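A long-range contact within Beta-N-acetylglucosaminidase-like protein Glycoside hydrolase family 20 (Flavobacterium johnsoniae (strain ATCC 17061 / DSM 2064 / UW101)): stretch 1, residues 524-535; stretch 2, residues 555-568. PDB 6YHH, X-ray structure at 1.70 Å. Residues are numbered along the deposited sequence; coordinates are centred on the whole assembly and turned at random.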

# COMPACT_ATOMS: atom_id res chain seq x y z
N SER A 524 -13.91 -19.10 6.43
CA SER A 524 -15.19 -19.39 5.77
C SER A 524 -15.62 -18.30 4.81
O SER A 524 -16.15 -18.58 3.73
CB SER A 524 -16.24 -19.63 6.83
OG SER A 524 -15.85 -20.82 7.46
N VAL A 525 -15.35 -17.04 5.19
CA VAL A 525 -15.73 -15.95 4.26
C VAL A 525 -14.83 -15.90 3.04
O VAL A 525 -15.28 -15.68 1.93
CB VAL A 525 -15.84 -14.61 5.00
CG1 VAL A 525 -14.57 -14.09 5.53
CG2 VAL A 525 -16.48 -13.59 4.09
N ASN A 526 -13.55 -16.19 3.22
CA ASN A 526 -12.64 -16.32 2.07
C ASN A 526 -13.05 -17.47 1.15
O ASN A 526 -13.13 -17.31 -0.08
CB ASN A 526 -11.23 -16.52 2.60
CG ASN A 526 -10.20 -16.47 1.48
OD1 ASN A 526 -10.09 -15.50 0.71
ND2 ASN A 526 -9.47 -17.59 1.35
N GLU A 527 -13.38 -18.62 1.73
CA GLU A 527 -13.87 -19.70 0.88
C GLU A 527 -15.13 -19.35 0.15
O GLU A 527 -15.35 -19.77 -1.01
CB GLU A 527 -14.05 -21.02 1.69
CG GLU A 527 -12.74 -21.51 2.24
CD GLU A 527 -12.86 -22.61 3.27
OE1 GLU A 527 -13.90 -22.76 3.93
OE2 GLU A 527 -11.80 -23.30 3.47
N PHE A 528 -16.02 -18.61 0.79
CA PHE A 528 -17.26 -18.20 0.09
C PHE A 528 -16.95 -17.19 -1.06
O PHE A 528 -17.64 -17.23 -2.09
CB PHE A 528 -18.29 -17.60 1.05
CG PHE A 528 -19.71 -17.64 0.50
CD1 PHE A 528 -20.28 -18.86 0.08
CD2 PHE A 528 -20.48 -16.52 0.41
CE1 PHE A 528 -21.54 -18.87 -0.51
CE2 PHE A 528 -21.75 -16.53 -0.14
CZ PHE A 528 -22.29 -17.73 -0.59
N THR A 529 -15.92 -16.34 -0.94
CA THR A 529 -15.58 -15.49 -2.09
C THR A 529 -15.23 -16.32 -3.30
O THR A 529 -15.43 -15.89 -4.44
CB THR A 529 -14.44 -14.51 -1.88
OG1 THR A 529 -13.21 -15.25 -1.80
CG2 THR A 529 -14.64 -13.67 -0.70
N ASN A 530 -14.76 -17.56 -3.09
CA ASN A 530 -14.34 -18.42 -4.17
C ASN A 530 -15.42 -19.10 -4.99
O ASN A 530 -15.11 -19.80 -5.99
CB ASN A 530 -13.28 -19.43 -3.67
CG ASN A 530 -12.01 -18.76 -3.21
OD1 ASN A 530 -11.64 -17.69 -3.68
ND2 ASN A 530 -11.31 -19.44 -2.34
N VAL A 531 -16.71 -18.82 -4.68
CA VAL A 531 -17.84 -19.13 -5.51
C VAL A 531 -18.69 -17.96 -5.87
O VAL A 531 -19.70 -18.15 -6.51
CB VAL A 531 -18.70 -20.26 -4.93
CG1 VAL A 531 -17.90 -21.54 -4.97
CG2 VAL A 531 -19.29 -19.96 -3.53
N CYS A 532 -18.26 -16.75 -5.53
CA CYS A 532 -19.10 -15.55 -5.74
C CYS A 532 -18.34 -14.48 -6.60
O CYS A 532 -17.12 -14.41 -6.56
CB CYS A 532 -19.48 -14.90 -4.44
SG CYS A 532 -20.59 -15.83 -3.38
N GLU A 533 -19.11 -13.81 -7.42
CA GLU A 533 -18.59 -12.79 -8.35
C GLU A 533 -19.42 -11.55 -8.26
O GLU A 533 -20.60 -11.59 -8.15
CB GLU A 533 -18.49 -13.35 -9.75
CG GLU A 533 -17.63 -14.63 -9.80
CD GLU A 533 -17.53 -15.25 -11.19
OE1 GLU A 533 -18.02 -14.72 -12.20
OE2 GLU A 533 -16.99 -16.38 -11.28
N PRO A 534 -18.77 -10.40 -8.31
CA PRO A 534 -19.59 -9.20 -8.25
C PRO A 534 -20.50 -9.03 -9.47
O PRO A 534 -20.18 -9.43 -10.60
CB PRO A 534 -18.57 -8.06 -8.19
CG PRO A 534 -17.24 -8.67 -8.34
CD PRO A 534 -17.34 -10.16 -8.47
N LEU A 535 -21.68 -8.46 -9.26
CA LEU A 535 -22.62 -8.33 -10.38
C LEU A 535 -21.98 -7.58 -11.55
O LEU A 535 -21.23 -6.62 -11.39
CB LEU A 535 -23.90 -7.65 -9.91
CG LEU A 535 -24.73 -8.23 -8.80
CD1 LEU A 535 -26.06 -7.54 -8.61
CD2 LEU A 535 -25.01 -9.66 -9.15
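Stretch 2 555-568: LFADACTPDAKDSL

How does stretch 2 run along stretch 1? A helix through Thr529 gives way to a turn and a short strand, 532-534, while stretch 2 passes from a weakly bonded helical turn near 556-559 through an extended run, 560-562, and a left-handed Asp563 into a helix from 565. The strand 532-534 and the loop of stretch 2 run in broadly opposite directions, Glu533 nearest Pro562 and Pro534 nearest Ala557, whereas Asn530 and Val531 lie nearest Ala564 and Ser567, in rising order.

What meets the free amides at the start of the second helix? Glu533 OE2 accepts from Ala564 N, the N-cap residue, at 3.0 Å. Asn530 O, just past the end of its helix, accepts from Ser567 N at 3.1 Å and, weakly, from Asp566 N at 2.8 Å.

Which polar groups does water bridge? One water donates to Glu527 O and Asp566 OD2; another links Asn530 ND2 to that same OD2. A third accepts from Asp563 N and donates to Glu533 OE1, and a fourth joins Thr561 N to Thr529 O.

What fills the apolar side? Phe556, chi1 t, brings CZ to 3.6 Å from Phe528 CD2, the rings near parallel but slid apart. Val525 CG2 and Cys532 SG reach its edge, at 3.8 Å from CE1 and 3.9 Å from CE2 of Phe556. Pro534 CD packs 3.8 Å from Cys560 CB.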

# COMPACT_ATOMS: atom_id res chain seq x y z
N LEU A 555 -17.01 -4.10 1.60
CA LEU A 555 -18.03 -5.09 1.87
C LEU A 555 -17.80 -6.30 1.00
O LEU A 555 -16.84 -6.36 0.23
CB LEU A 555 -19.40 -4.47 1.67
CG LEU A 555 -19.78 -3.25 2.54
CD1 LEU A 555 -21.25 -2.85 2.31
CD2 LEU A 555 -19.52 -3.53 4.01
N PHE A 556 -18.71 -7.29 1.11
CA PHE A 556 -18.40 -8.55 0.43
C PHE A 556 -18.17 -8.47 -1.06
O PHE A 556 -17.25 -9.11 -1.58
CB PHE A 556 -19.50 -9.56 0.70
CG PHE A 556 -19.15 -10.99 0.32
CD1 PHE A 556 -18.19 -11.71 1.01
CD2 PHE A 556 -19.80 -11.58 -0.73
CE1 PHE A 556 -17.91 -13.01 0.63
CE2 PHE A 556 -19.52 -12.86 -1.14
CZ PHE A 556 -18.58 -13.58 -0.44
N ALA A 557 -18.94 -7.67 -1.78
CA ALA A 557 -18.73 -7.55 -3.22
C ALA A 557 -17.33 -7.04 -3.59
O ALA A 557 -16.78 -7.42 -4.61
CB ALA A 557 -19.77 -6.64 -3.85
N ASP A 558 -16.77 -6.21 -2.69
CA ASP A 558 -15.45 -5.63 -2.88
C ASP A 558 -14.33 -6.62 -2.69
O ASP A 558 -13.27 -6.41 -3.22
CB ASP A 558 -15.31 -4.42 -1.96
CG ASP A 558 -16.45 -3.51 -2.17
OD1 ASP A 558 -16.58 -3.01 -3.34
OD2 ASP A 558 -17.24 -3.27 -1.25
N ALA A 559 -14.58 -7.74 -1.99
CA ALA A 559 -13.65 -8.85 -1.86
C ALA A 559 -13.76 -9.91 -2.91
O ALA A 559 -12.86 -10.72 -3.08
CB ALA A 559 -13.88 -9.51 -0.48
N CYS A 560 -14.83 -9.84 -3.72
CA CYS A 560 -15.02 -10.81 -4.78
C CYS A 560 -14.55 -10.32 -6.17
O CYS A 560 -14.45 -9.08 -6.43
CB CYS A 560 -16.50 -11.21 -4.90
SG CYS A 560 -17.14 -12.04 -3.44
N THR A 561 -14.20 -11.32 -7.01
CA THR A 561 -13.72 -11.04 -8.35
C THR A 561 -14.35 -11.98 -9.35
O THR A 561 -14.81 -13.02 -8.93
CB THR A 561 -12.18 -11.15 -8.39
OG1 THR A 561 -11.77 -12.32 -7.66
CG2 THR A 561 -11.58 -9.98 -7.66
N PRO A 562 -14.30 -11.70 -10.67
CA PRO A 562 -14.73 -12.71 -11.66
C PRO A 562 -13.81 -13.92 -11.69
O PRO A 562 -12.78 -13.93 -11.02
CB PRO A 562 -14.62 -11.99 -13.02
CG PRO A 562 -14.15 -10.60 -12.70
CD PRO A 562 -13.73 -10.51 -11.30
N ASP A 563 -14.25 -14.96 -12.37
CA ASP A 563 -13.48 -16.22 -12.50
C ASP A 563 -13.18 -16.79 -11.11
O ASP A 563 -12.04 -17.19 -10.77
CB ASP A 563 -12.20 -15.98 -13.33
CG ASP A 563 -12.51 -15.48 -14.72
OD1 ASP A 563 -13.01 -16.26 -15.52
OD2 ASP A 563 -12.32 -14.23 -14.95
N ALA A 564 -14.20 -16.82 -10.26
CA ALA A 564 -13.99 -17.30 -8.89
C ALA A 564 -13.39 -18.72 -8.91
O ALA A 564 -13.92 -19.60 -9.60
CB ALA A 564 -15.35 -17.33 -8.20
N LYS A 565 -12.33 -18.96 -8.13
CA LYS A 565 -11.53 -20.18 -8.41
C LYS A 565 -12.27 -21.45 -8.14
O LYS A 565 -12.11 -22.42 -8.88
CB LYS A 565 -10.21 -20.16 -7.71
CG LYS A 565 -10.13 -20.26 -6.28
CD LYS A 565 -8.64 -20.26 -5.76
N ASP A 566 -13.08 -21.47 -7.08
CA ASP A 566 -13.77 -22.77 -6.80
C ASP A 566 -14.91 -23.03 -7.76
O ASP A 566 -15.22 -24.15 -8.08
CB ASP A 566 -14.26 -22.84 -5.37
CG ASP A 566 -13.18 -23.12 -4.39
OD1 ASP A 566 -11.94 -23.29 -4.73
OD2 ASP A 566 -13.52 -23.20 -3.15
N SER A 567 -15.58 -21.94 -8.24
CA SER A 567 -16.56 -22.07 -9.31
C SER A 567 -15.94 -22.72 -10.54
O SER A 567 -16.53 -23.61 -11.12
CB SER A 567 -17.16 -20.74 -9.72
OG SER A 567 -17.82 -20.19 -8.56
N LEU A 568 -14.77 -22.23 -10.97
CA LEU A 568 -14.15 -22.81 -12.17
C LEU A 568 -13.82 -24.28 -11.93
O LEU A 568 -14.02 -25.12 -12.83
CB LEU A 568 -12.90 -22.05 -12.52
CG LEU A 568 -13.08 -20.62 -13.06
CD1 LEU A 568 -11.71 -19.95 -13.28
CD2 LEU A 568 -13.98 -20.58 -14.22
O HOH W 1 -15.84 -22.54 -1.92
O HOH W 2 -14.29 -14.14 -6.34
O HOH W 3 -11.88 -21.87 -1.11
O HOH W 4 -16.30 -14.75 -14.36